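Uncharacterized protein (Enterococcus faecalis, PDB 2R41) is of unknown function but belongs to the DUF960 family of small alpha-beta proteins and carries the name GTP cyclohydrolase, an activity that remains only a possibility. Local coordinates at residues 12-17 with 96-102. Residue numbers count along the deposited sequence, not the author numbering.
Sequences RSRYAS and GHRETIL
Start with two strands, 13-16 and 98-102, mostly near phi/psi -120/140, running parallel with axes 4.6 Å apart at closest approach and crossing at -21°. The register sets Arg14 beside Glu99, Tyr15 beside Thr100 and Ala16 beside Ile101, CA-CA 4.6 to 4.8 Å. Four backbone hydrogen bonds hold it: Glu99 N to Ser13 O (3.0 Å), Tyr15 N to Glu99 O (2.8 Å), Ile101 N to Tyr15 O (3.1 Å) and Ser17 N to Ile101 O (2.9 Å). Across the other edge of 98-102, Thr100 and Leu102 bond to the Phe93 and Phe91 backbones. In the turn before it, Gly96 (108/-16) gives its N to Asp94 OD1, His97 N and Arg98 N go to Asp95 OD1, and Gly96 O accepts Asn56 ND2 of the second subunit.

Glu99 (chi1 m) and Arg14 share the face turned to helix 26-40. Glu99 OE1 accepts a nearly straight bond from Arg14 NE (3.1 Å); Arg14 NH1 pairs with Asp37, NH2 with Phe8 O. From before the strand, Arg12 NH2, less surely placed, lies 3.3 Å from Glu99 OE2, which sits out of the guanidinium plane; Asp94 is Arg12's stronger partner. On the opposite face Arg98, chi1 off-rotamer at 101°, lays its guanidinium flat over the Tyr15 ring (chi1 m), a cation-pi stack, centres 3.9 Å apart, planes at 12°. Ser17 OG (chi1 p) N-caps helix 18-21 through Val20 N and also bonds Glu106. The whole is a parallel strand pair at the edge, within this chain, of a mixed sheet packed against a helix.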
loop_
_atom_site.group_PDB
_atom_site.type_symbol
_atom_site.label_atom_id
_atom_site.label_comp_id
_atom_site.label_asym_id
_atom_site.label_seq_id
_atom_site.Cartn_x
_atom_site.Cartn_y
_atom_site.Cartn_z
ATOM N N ARG C 12 -2.800 -9.570 10.906
ATOM C CA ARG C 12 -3.904 -9.414 9.986
ATOM C C ARG C 12 -4.028 -7.924 9.807
ATOM O O ARG C 12 -3.492 -7.175 10.610
ATOM C CB ARG C 12 -5.179 -10.066 10.553
ATOM C CG ARG C 12 -5.297 -11.590 10.251
ATOM C CD ARG C 12 -6.333 -12.316 11.107
ATOM N NE ARG C 12 -7.477 -11.452 11.349
ATOM C CZ ARG C 12 -8.204 -11.424 12.459
ATOM N NH1 ARG C 12 -7.942 -12.210 13.489
ATOM N NH2 ARG C 12 -9.218 -10.579 12.544
ATOM N N SER C 13 -4.701 -7.483 8.753
ATOM C CA SER C 13 -4.710 -6.055 8.429
ATOM C C SER C 13 -5.575 -5.233 9.333
ATOM O O SER C 13 -6.679 -5.617 9.617
ATOM C CB SER C 13 -5.084 -5.787 6.972
ATOM O OG SER C 13 -5.357 -6.984 6.282
ATOM N N ARG C 14 -5.055 -4.092 9.770
ATOM C CA ARG C 14 -5.798 -3.187 10.618
ATOM C C ARG C 14 -6.060 -1.889 9.875
ATOM O O ARG C 14 -5.141 -1.333 9.310
ATOM C CB ARG C 14 -5.010 -2.921 11.878
ATOM C CG ARG C 14 -4.690 -4.171 12.655
ATOM C CD ARG C 14 -3.688 -3.875 13.746
ATOM N NE ARG C 14 -3.823 -4.861 14.804
ATOM C CZ ARG C 14 -3.054 -4.924 15.887
ATOM N NH1 ARG C 14 -2.071 -4.041 16.047
ATOM N NH2 ARG C 14 -3.268 -5.870 16.804
ATOM N N TYR C 15 -7.305 -1.424 9.841
ATOM C CA TYR C 15 -7.649 -0.216 9.119
ATOM C C TYR C 15 -8.245 0.716 10.112
ATOM O O TYR C 15 -8.691 0.293 11.175
ATOM C CB TYR C 15 -8.664 -0.514 8.019
ATOM C CG TYR C 15 -8.064 -1.314 6.903
ATOM C CD1 TYR C 15 -7.555 -0.687 5.762
ATOM C CD2 TYR C 15 -7.963 -2.687 6.988
ATOM C CE1 TYR C 15 -6.957 -1.429 4.712
ATOM C CE2 TYR C 15 -7.365 -3.447 5.963
ATOM C CZ TYR C 15 -6.858 -2.817 4.829
ATOM O OH TYR C 15 -6.262 -3.571 3.825
ATOM N N ALA C 16 -8.281 1.994 9.787
ATOM C CA ALA C 16 -9.069 2.910 10.594
ATOM C C ALA C 16 -10.073 3.633 9.714
ATOM O O ALA C 16 -9.747 4.028 8.604
ATOM C CB ALA C 16 -8.187 3.872 11.258
ATOM N N SER C 17 -11.291 3.819 10.196
ATOM C CA SER C 17 -12.339 4.414 9.372
ATOM C C SER C 17 -12.044 5.859 9.054
ATOM O O SER C 17 -11.280 6.500 9.753
ATOM C CB SER C 17 -13.660 4.410 10.134
ATOM O OG SER C 17 -13.723 5.526 11.016
ATOM N N GLY C 96 -13.067 -10.879 11.353
ATOM C CA GLY C 96 -12.560 -12.233 11.233
ATOM C C GLY C 96 -11.484 -12.356 10.173
ATOM O O GLY C 96 -10.746 -13.342 10.135
ATOM N N HIS C 97 -11.393 -11.352 9.307
ATOM C CA HIS C 97 -10.278 -11.242 8.375
ATOM C C HIS C 97 -9.606 -9.876 8.477
ATOM O O HIS C 97 -8.392 -9.758 8.316
ATOM C CB HIS C 97 -10.750 -11.490 6.941
ATOM C CG HIS C 97 -12.024 -10.784 6.594
ATOM N ND1 HIS C 97 -13.244 -11.145 7.126
ATOM C CD2 HIS C 97 -12.268 -9.738 5.769
ATOM C CE1 HIS C 97 -14.183 -10.352 6.644
ATOM N NE2 HIS C 97 -13.618 -9.490 5.819
ATOM N N ARG C 98 -10.404 -8.849 8.745
ATOM C CA ARG C 98 -9.896 -7.484 8.827
ATOM C C ARG C 98 -10.305 -6.822 10.139
ATOM O O ARG C 98 -11.442 -6.966 10.589
ATOM C CB ARG C 98 -10.391 -6.654 7.642
ATOM C CG ARG C 98 -11.561 -5.741 7.968
ATOM C CD ARG C 98 -11.452 -4.418 7.229
ATOM N NE ARG C 98 -10.980 -4.593 5.860
ATOM C CZ ARG C 98 -10.937 -3.622 4.954
ATOM N NH1 ARG C 98 -11.340 -2.400 5.270
ATOM N NH2 ARG C 98 -10.491 -3.872 3.730
ATOM N N GLU C 99 -9.373 -6.095 10.745
ATOM C CA GLU C 99 -9.655 -5.353 11.968
ATOM C C GLU C 99 -9.804 -3.860 11.686
ATOM O O GLU C 99 -9.052 -3.292 10.894
ATOM C CB GLU C 99 -8.552 -5.584 13.002
ATOM C CG GLU C 99 -8.469 -7.014 13.512
ATOM C CD GLU C 99 -7.040 -7.481 13.708
ATOM O OE1 GLU C 99 -6.275 -6.782 14.405
ATOM O OE2 GLU C 99 -6.681 -8.547 13.164
ATOM N N THR C 100 -10.777 -3.234 12.339
ATOM C CA THR C 100 -11.117 -1.851 12.057
ATOM C C THR C 100 -11.444 -1.061 13.315
ATOM O O THR C 100 -12.154 -1.531 14.190
ATOM C CB THR C 100 -12.293 -1.794 11.093
ATOM O OG1 THR C 100 -11.982 -2.570 9.943
ATOM C CG2 THR C 100 -12.575 -0.377 10.634
ATOM N N ILE C 101 -10.897 0.145 13.399
ATOM C CA ILE C 101 -11.295 1.103 14.419
ATOM C C ILE C 101 -12.222 2.125 13.824
ATOM O O ILE C 101 -11.950 2.702 12.787
ATOM C CB ILE C 101 -10.104 1.846 14.942
ATOM C CG1 ILE C 101 -9.185 0.860 15.649
ATOM C CG2 ILE C 101 -10.566 2.927 15.873
ATOM C CD1 ILE C 101 -7.847 1.411 16.024
ATOM N N LEU C 102 -13.328 2.367 14.483
ATOM C CA LEU C 102 -14.318 3.268 13.916
ATOM C C LEU C 102 -15.176 3.874 15.006
ATOM O O LEU C 102 -15.079 3.507 16.193
ATOM C CB LEU C 102 -15.188 2.556 12.877
ATOM C CG LEU C 102 -16.134 1.485 13.424
ATOM C CD1 LEU C 102 -16.772 0.724 12.296
ATOM C CD2 LEU C 102 -15.441 0.490 14.321
#